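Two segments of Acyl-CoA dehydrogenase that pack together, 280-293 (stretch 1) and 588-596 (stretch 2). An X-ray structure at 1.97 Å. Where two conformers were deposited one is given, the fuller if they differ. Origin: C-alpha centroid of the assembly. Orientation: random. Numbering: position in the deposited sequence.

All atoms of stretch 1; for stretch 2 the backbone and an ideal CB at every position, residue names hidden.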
ATOM      1  N   ALA A 280       7.062  -3.743  12.252  1.00 25.92           N
ATOM      2  CA  ALA A 280       5.918  -4.583  11.984  1.00 26.74           C
ATOM      3  C   ALA A 280       5.402  -5.179  13.283  1.00 28.58           C
ATOM      4  O   ALA A 280       4.199  -5.271  13.467  1.00 28.71           O
ATOM      5  CB  ALA A 280       6.268  -5.718  10.943  1.00 27.09           C
ATOM      6  N   LYS A 281       6.301  -5.540  14.190  1.00 29.74           N
ATOM      7  CA  LYS A 281       5.876  -6.047  15.491  1.00 31.69           C
ATOM      8  C   LYS A 281       5.139  -4.993  16.289  1.00 32.45           C
ATOM      9  O   LYS A 281       4.154  -5.296  16.959  1.00 33.98           O
ATOM     10  CB  LYS A 281       7.066  -6.492  16.335  1.00 32.37           C
ATOM     11  CG  LYS A 281       7.768  -7.746  15.886  1.00 35.38           C
ATOM     12  CD  LYS A 281       8.824  -8.063  16.928  1.00 38.37           C
ATOM     13  CE  LYS A 281       9.782  -9.161  16.499  1.00 41.34           C
ATOM     14  NZ  LYS A 281      10.785  -9.381  17.605  1.00 39.56           N
ATOM     15  N   ARG A 282       5.588  -3.745  16.207  1.00 31.69           N
ATOM     16  CA  ARG A 282       4.912  -2.680  16.928  1.00 30.34           C
ATOM     17  C   ARG A 282       3.503  -2.416  16.334  1.00 30.02           C
ATOM     18  O   ARG A 282       2.539  -2.154  17.068  1.00 28.51           O
ATOM     19  CB  ARG A 282       5.764  -1.393  16.866  1.00 29.73           C
ATOM     20  CG  ARG A 282       5.138  -0.210  17.569  1.00 29.15           C
ATOM     21  CD  ARG A 282       4.906  -0.510  19.083  1.00 31.31           C
ATOM     22  NE  ARG A 282       4.295   0.664  19.690  1.00 31.55           N
ATOM     23  CZ  ARG A 282       3.810   0.704  20.926  1.00 33.50           C
ATOM     24  NH1 ARG A 282       3.256   1.834  21.375  1.00 27.76           N
ATOM     25  NH2 ARG A 282       3.861  -0.383  21.701  1.00 35.57           N
ATOM     26  N   ALA A 283       3.396  -2.466  15.006  1.00 27.06           N
ATOM     27  CA  ALA A 283       2.110  -2.292  14.360  1.00 28.42           C
ATOM     28  C   ALA A 283       1.134  -3.405  14.795  1.00 29.40           C
ATOM     29  O   ALA A 283      -0.046  -3.143  15.013  1.00 30.77           O
ATOM     30  CB  ALA A 283       2.263  -2.309  12.809  1.00 24.67           C
ATOM     31  N   VAL A 284       1.615  -4.643  14.877  1.00 30.26           N
ATOM     32  CA  VAL A 284       0.755  -5.727  15.344  1.00 30.15           C
ATOM     33  C   VAL A 284       0.242  -5.399  16.748  1.00 31.60           C
ATOM     34  O   VAL A 284      -0.950  -5.487  17.020  1.00 30.97           O
ATOM     35  CB  VAL A 284       1.465  -7.083  15.313  1.00 31.06           C
ATOM     36  CG1 VAL A 284       0.622  -8.164  16.105  1.00 31.88           C
ATOM     37  CG2 VAL A 284       1.672  -7.574  13.851  1.00 26.32           C
ATOM     38  N   GLU A 285       1.160  -4.981  17.612  1.00 32.17           N
ATOM     39  CA  GLU A 285       0.859  -4.705  18.997  1.00 34.39           C
ATOM     40  C   GLU A 285      -0.180  -3.602  19.192  1.00 32.56           C
ATOM     41  O   GLU A 285      -1.178  -3.789  19.891  1.00 33.72           O
ATOM     42  CB  GLU A 285       2.150  -4.344  19.739  1.00 35.86           C
ATOM     43  CG  GLU A 285       1.917  -3.992  21.200  1.00 40.08           C
ATOM     44  CD  GLU A 285       3.220  -3.707  21.991  1.00 48.31           C
ATOM     45  OE1 GLU A 285       3.153  -3.842  23.242  1.00 48.17           O
ATOM     46  OE2 GLU A 285       4.280  -3.334  21.380  1.00 49.67           O
ATOM     47  N   ILE A 286       0.037  -2.451  18.565  1.00 31.14           N
ATOM     48  CA  ILE A 286      -0.916  -1.358  18.723  1.00 30.29           C
ATOM     49  C   ILE A 286      -2.273  -1.626  18.056  1.00 30.09           C
ATOM     50  O   ILE A 286      -3.295  -1.167  18.535  1.00 28.97           O
ATOM     51  CB  ILE A 286      -0.333   0.019  18.352  1.00 31.49           C
ATOM     52  CG1 ILE A 286      -0.127   0.129  16.848  1.00 27.00           C
ATOM     53  CG2 ILE A 286       0.962   0.230  19.115  1.00 32.82           C
ATOM     54  CD1 ILE A 286       0.632   1.418  16.458  1.00 32.72           C
ATOM     55  N   SER A 287      -2.275  -2.430  16.998  1.00 29.83           N
ATOM     56  CA  SER A 287      -3.494  -2.823  16.353  1.00 31.04           C
ATOM     57  C   SER A 287      -4.273  -3.801  17.211  1.00 31.78           C
ATOM     58  O   SER A 287      -5.493  -3.722  17.249  1.00 32.64           O
ATOM     59  CB  SER A 287      -3.213  -3.440  14.967  1.00 30.26           C
ATOM     60  OG  SER A 287      -2.517  -2.497  14.179  1.00 33.35           O
ATOM     61  N   ALA A 288      -3.580  -4.709  17.891  1.00 31.88           N
ATOM     62  CA  ALA A 288      -4.249  -5.700  18.722  1.00 33.89           C
ATOM     63  C   ALA A 288      -4.806  -4.996  19.940  1.00 35.14           C
ATOM     64  O   ALA A 288      -5.944  -5.262  20.336  1.00 37.32           O
ATOM     65  CB  ALA A 288      -3.277  -6.795  19.138  1.00 32.70           C
ATOM     66  N   GLN A 289      -4.043  -4.077  20.519  1.00 35.44           N
ATOM     67  CA  GLN A 289      -4.555  -3.313  21.666  1.00 37.37           C
ATOM     68  C   GLN A 289      -5.771  -2.478  21.250  1.00 36.46           C
ATOM     69  O   GLN A 289      -6.752  -2.431  21.978  1.00 38.07           O
ATOM     70  CB  GLN A 289      -3.495  -2.386  22.277  1.00 37.57           C
ATOM     71  CG  GLN A 289      -2.217  -3.044  22.703  1.00 41.44           C
ATOM     72  CD  GLN A 289      -1.157  -2.032  23.182  1.00 48.49           C
ATOM     73  OE1 GLN A 289      -0.983  -0.937  22.617  1.00 49.82           O
ATOM     74  NE2 GLN A 289      -0.445  -2.407  24.232  1.00 51.56           N
ATOM     75  N   TYR A 290      -5.706  -1.829  20.086  1.00 35.06           N
ATOM     76  CA  TYR A 290      -6.835  -1.033  19.603  1.00 33.89           C
ATOM     77  C   TYR A 290      -8.087  -1.876  19.371  1.00 33.93           C
ATOM     78  O   TYR A 290      -9.166  -1.483  19.797  1.00 33.96           O
ATOM     79  CB  TYR A 290      -6.485  -0.240  18.320  1.00 32.45           C
ATOM     80  CG  TYR A 290      -7.565   0.741  18.010  1.00 32.03           C
ATOM     81  CD1 TYR A 290      -8.520   0.471  17.013  1.00 28.77           C
ATOM     82  CD2 TYR A 290      -7.678   1.937  18.748  1.00 33.81           C
ATOM     83  CE1 TYR A 290      -9.541   1.351  16.755  1.00 28.81           C
ATOM     84  CE2 TYR A 290      -8.695   2.845  18.481  1.00 32.26           C
ATOM     85  CZ  TYR A 290      -9.627   2.550  17.480  1.00 30.68           C
ATOM     86  OH  TYR A 290     -10.657   3.428  17.219  1.00 29.89           O
ATOM     87  N   ALA A 291      -7.931  -3.030  18.719  1.00 34.01           N
ATOM     88  CA  ALA A 291      -9.045  -3.943  18.441  1.00 34.90           C
ATOM     89  C   ALA A 291      -9.769  -4.427  19.711  1.00 36.84           C
ATOM     90  O   ALA A 291     -10.993  -4.522  19.715  1.00 37.19           O
ATOM     91  CB  ALA A 291      -8.591  -5.150  17.603  1.00 33.62           C
ATOM     92  N   ASN A 292      -9.021  -4.694  20.777  1.00 38.24           N
ATOM     93  CA  ASN A 292      -9.624  -5.052  22.076  1.00 40.38           C
ATOM     94  C   ASN A 292     -10.390  -3.911  22.754  1.00 41.27           C
ATOM     95  O   ASN A 292     -11.284  -4.171  23.540  1.00 41.76           O
ATOM     96  CB  ASN A 292      -8.565  -5.571  23.059  1.00 40.29           C
ATOM     97  CG  ASN A 292      -8.144  -7.021  22.784  1.00 41.84           C
ATOM     98  OD1 ASN A 292      -7.028  -7.412  23.109  1.00 44.47           O
ATOM     99  ND2 ASN A 292      -9.026  -7.808  22.200  1.00 40.19           N
ATOM    100  N   GLN A 293     -10.040  -2.654  22.480  0.52 40.64           N
ATOM    101  CA  GLN A 293     -10.709  -1.550  23.194  0.52 41.31           C
ATOM    102  C   GLN A 293     -11.840  -0.904  22.396  0.52 40.62           C
ATOM    103  O   GLN A 293     -12.832  -0.461  22.979  0.52 40.89           O
ATOM    104  CB  GLN A 293      -9.719  -0.481  23.672  0.52 41.88           C
ATOM    105  CG  GLN A 293      -8.687  -0.971  24.715  0.52 44.91           C
ATOM    106  CD  GLN A 293      -9.296  -1.477  26.013  0.52 49.27           C
ATOM    107  OE1 GLN A 293      -9.082  -2.631  26.408  0.52 50.20           O
ATOM    108  NE2 GLN A 293     -10.048  -0.612  26.695  0.52 51.70           N
ATOM    109  N   UNK A 588      -4.668 -15.740  20.008  1.00 42.68           N
ATOM    110  CA  UNK A 588      -3.497 -15.605  20.881  1.00 42.97           C
ATOM    111  C   UNK A 588      -2.848 -14.192  20.819  1.00 42.46           C
ATOM    112  O   UNK A 588      -2.367 -13.653  21.828  1.00 42.26           O
ATOM    113  CB  UNK A 588      -2.461 -16.663  20.498  1.00 42.97           C
ATOM    114  N   UNK A 589      -2.850 -13.595  19.629  1.00 40.65           N
ATOM    115  CA  UNK A 589      -2.385 -12.212  19.467  1.00 40.00           C
ATOM    116  C   UNK A 589      -3.231 -11.273  20.318  1.00 39.62           C
ATOM    117  O   UNK A 589      -2.691 -10.453  21.050  1.00 39.96           O
ATOM    118  CB  UNK A 589      -2.437 -11.789  17.998  1.00 40.00           C
ATOM    119  N   UNK A 590      -4.553 -11.433  20.246  1.00 40.02           N
ATOM    120  CA  UNK A 590      -5.478 -10.592  20.998  1.00 42.04           C
ATOM    121  C   UNK A 590      -5.428 -10.874  22.500  1.00 44.28           C
ATOM    122  O   UNK A 590      -5.694  -9.984  23.305  1.00 44.18           O
ATOM    123  CB  UNK A 590      -6.903 -10.795  20.481  1.00 42.04           C
ATOM    124  N   UNK A 591      -5.088 -12.108  22.859  1.00 46.70           N
ATOM    125  CA  UNK A 591      -4.919 -12.476  24.275  1.00 50.03           C
ATOM    126  C   UNK A 591      -3.679 -11.792  24.887  1.00 50.18           C
ATOM    127  O   UNK A 591      -3.760 -11.207  25.964  1.00 50.40           O
ATOM    128  CB  UNK A 591      -4.800 -13.995  24.413  1.00 50.03           C
ATOM    129  N   UNK A 592      -2.549 -11.860  24.183  1.00 50.65           N
ATOM    130  CA  UNK A 592      -1.287 -11.241  24.629  1.00 52.01           C
ATOM    131  C   UNK A 592      -1.202  -9.745  24.322  1.00 50.72           C
ATOM    132  O   UNK A 592      -0.366  -9.048  24.877  1.00 51.28           O
ATOM    133  CB  UNK A 592      -0.104 -11.954  23.972  1.00 52.01           C
ATOM    134  N   UNK A 593      -2.067  -9.260  23.432  1.00 50.47           N
ATOM    135  CA  UNK A 593      -2.010  -7.859  22.908  1.00 49.74           C
ATOM    136  C   UNK A 593      -0.632  -7.456  22.395  1.00 47.83           C
ATOM    137  O   UNK A 593      -0.150  -6.343  22.656  1.00 47.02           O
ATOM    138  CB  UNK A 593      -2.428  -6.875  24.002  1.00 49.74           C
ATOM    139  N   UNK A 594      -0.011  -8.375  21.669  0.58 47.06           N
ATOM    140  CA  UNK A 594       1.253  -8.131  20.998  0.58 46.12           C
ATOM    141  C   UNK A 594       1.546  -9.302  20.072  0.58 46.01           C
ATOM    142  O   UNK A 594       0.882 -10.347  20.131  0.58 45.94           O
ATOM    143  CB  UNK A 594       2.385  -7.930  22.007  0.58 46.12           C
ATOM    144  N   UNK A 595       2.551  -9.116  19.225  1.00 45.24           N
ATOM    145  CA  UNK A 595       3.051 -10.171  18.394  1.00 45.39           C
ATOM    146  C   UNK A 595       3.740 -11.170  19.314  1.00 47.53           C
ATOM    147  O   UNK A 595       4.508 -10.788  20.187  1.00 47.79           O
ATOM    148  CB  UNK A 595       3.994  -9.639  17.313  1.00 45.39           C
ATOM    149  N   UNK A 596       3.463 -12.442  19.102  1.00 49.31           N
ATOM    150  CA  UNK A 596       3.912 -13.470  20.016  1.00 52.88           C
ATOM    151  C   UNK A 596       4.263 -14.705  19.220  1.00 53.17           C
ATOM    152  O   UNK A 596       3.830 -14.847  18.078  1.00 52.52           O
ATOM    153  CB  UNK A 596       2.849 -13.780  21.072  1.00 52.88           C
TER

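Position 588 lies in the helical part of stretch 2, with nothing of stretch 1 within 5.5 Å of its ideal CB. Many residues would serve; the deposited one is Lys588, whose side chain stays clear of the partner helix.

At 589 the CB points sideways, 5.1 Å from Val284 CG1 and 5.2 Å from Ala288 CB. Those neighbours are apolar and leave a gap about one methyl deep, so Val, Ile, Leu or Met would suit. The residue is Ile589: its CG2 fills the gap, 3.8 Å from Ala288 CB and 4.0 Å from Val284 CG1.

Position 590 also points sideways, and its CB lies close to the end of the Asn292 side chain, so a polar residue is conceivable, but the small Ala288 and Ala291 leave room for a branched apolar chain. Leu590 takes the second course. Its end turns nearer than its CB, and CD2 reaches 4.1 Å from Ala291 CB and 3.8 Å from Ala288 O.

Positions 591 and 592 point away, so polar residues are easily accommodated. They are Glu591 and Asp592, neither touching stretch 1.

At 593 the helix has ended, and phi/psi of 51/43 is left-handed. Gly or Asn would be the classic choices. The CB lies 4.1 Å from Gln289 CG, with the amide of Asn292 beyond, which favours a long polar chain. Glu593 has one: its CB packs 4.0 Å from Gln289 CG, while its end comes nearer the partner helix, close to the Asn292 amide.

The backbone passes closest at 594, where the CA lies 4.0 Å from Glu285 CA. The CB points sideways, 4.0 Å from Glu285 CG. The carboxylate of Glu285 might invite a basic residue, but it already forms a salt bridge, Arg282 NH2 to Glu285 OE2 at 3.0 Å; a polar chain leading outward would also do. Arg594, in the conformer given, packs its CB 4.1 Å from Glu285 CG and leads its end away, with a weak hydrogen bond from NH1 to Asp592 O at 3.4 Å.

Position 595 points toward stretch 1, its CB 3.9 Å from Val284 CG1, with the aliphatic chain of Lys281 alongside. A large apolar or aromatic residue fits. Tyr595 sets CB 4.0 Å from Val284 CG1 and ring atom CD1 3.8 Å from Lys281 CG. A water bridges the backbones, donating to Lys281 O and accepting from Tyr595 N, each at 2.8 Å.

Position 596 points away, leaving the choice open; Thr596 makes no contact with stretch 1.

Stretch 2, residues 588-596: KILEDERYT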
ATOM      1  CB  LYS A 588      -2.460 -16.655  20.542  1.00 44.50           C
ATOM      2  CG  LYS A 588      -1.340 -16.700  21.591  1.00 49.32           C
ATOM      3  CD  LYS A 588      -0.422 -17.857  21.396  1.00 56.78           C
ATOM      4  CE  LYS A 588       0.359 -18.127  22.674  1.00 59.65           C
ATOM      5  NZ  LYS A 588       1.245 -19.301  22.449  1.00 64.22           N
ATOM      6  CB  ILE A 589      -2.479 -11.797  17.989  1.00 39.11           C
ATOM      7  CG1 ILE A 589      -1.411 -12.569  17.220  1.00 39.65           C
ATOM      8  CG2 ILE A 589      -2.332 -10.232  17.839  1.00 38.55           C
ATOM      9  CD1 ILE A 589      -1.573 -12.480  15.749  1.00 47.42           C
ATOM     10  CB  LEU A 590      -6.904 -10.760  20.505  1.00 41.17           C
ATOM     11  CG  LEU A 590      -7.128 -10.206  19.109  1.00 43.35           C
ATOM     12  CD1 LEU A 590      -8.410 -10.811  18.519  1.00 41.60           C
ATOM     13  CD2 LEU A 590      -7.146  -8.657  19.148  1.00 40.68           C
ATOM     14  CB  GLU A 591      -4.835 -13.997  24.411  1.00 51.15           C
ATOM     15  CG  GLU A 591      -4.482 -14.467  25.802  1.00 58.17           C
ATOM     16  CD  GLU A 591      -5.621 -14.266  26.799  1.00 67.01           C
ATOM     17  OE1 GLU A 591      -6.567 -15.093  26.794  1.00 71.44           O
ATOM     18  OE2 GLU A 591      -5.563 -13.292  27.594  1.00 70.18           O
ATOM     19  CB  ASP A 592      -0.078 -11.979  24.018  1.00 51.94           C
ATOM     20  CG  ASP A 592      -0.034 -13.478  24.399  1.00 58.28           C
ATOM     21  OD1 ASP A 592      -0.645 -13.876  25.426  1.00 59.26           O
ATOM     22  OD2 ASP A 592       0.608 -14.269  23.659  1.00 63.29           O
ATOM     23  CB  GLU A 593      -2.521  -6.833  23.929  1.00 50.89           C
ATOM     24  CG  GLU A 593      -4.009  -6.919  24.206  1.00 54.42           C
ATOM     25  CD  GLU A 593      -4.496  -5.810  25.120  1.00 57.87           C
ATOM     26  OE1 GLU A 593      -5.615  -5.314  24.884  1.00 57.85           O
ATOM     27  OE2 GLU A 593      -3.764  -5.435  26.069  1.00 59.93           O
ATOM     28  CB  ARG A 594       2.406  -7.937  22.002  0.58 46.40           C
ATOM     29  CG  ARG A 594       2.686  -9.158  22.888  0.58 48.34           C
ATOM     30  CD  ARG A 594       3.781  -8.892  23.923  0.58 49.37           C
ATOM     31  NE  ARG A 594       4.265 -10.147  24.503  0.58 50.30           N
ATOM     32  CZ  ARG A 594       3.668 -10.813  25.488  0.58 51.87           C
ATOM     33  NH1 ARG A 594       2.548 -10.357  26.037  0.58 52.33           N
ATOM     34  NH2 ARG A 594       4.193 -11.952  25.925  0.58 52.95           N
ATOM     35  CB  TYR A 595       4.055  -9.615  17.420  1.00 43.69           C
ATOM     36  CG  TYR A 595       4.911 -10.654  16.770  1.00 41.37           C
ATOM     37  CD1 TYR A 595       6.163 -10.946  17.287  1.00 37.97           C
ATOM     38  CD2 TYR A 595       4.472 -11.352  15.636  1.00 39.60           C
ATOM     39  CE1 TYR A 595       6.974 -11.885  16.692  1.00 38.50           C
ATOM     40  CE2 TYR A 595       5.279 -12.306  15.025  1.00 39.33           C
ATOM     41  CZ  TYR A 595       6.532 -12.562  15.571  1.00 40.24           C
ATOM     42  OH  TYR A 595       7.384 -13.467  15.002  1.00 38.69           O
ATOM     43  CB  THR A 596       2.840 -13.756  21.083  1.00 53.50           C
ATOM     44  OG1 THR A 596       3.375 -14.658  22.029  1.00 59.38           O
ATOM     45  CG2 THR A 596       1.585 -14.353  20.494  1.00 54.61           C
TER
HETATM   46  O   HOH W   1       4.250  -6.855  19.300  1.00 37.17           O
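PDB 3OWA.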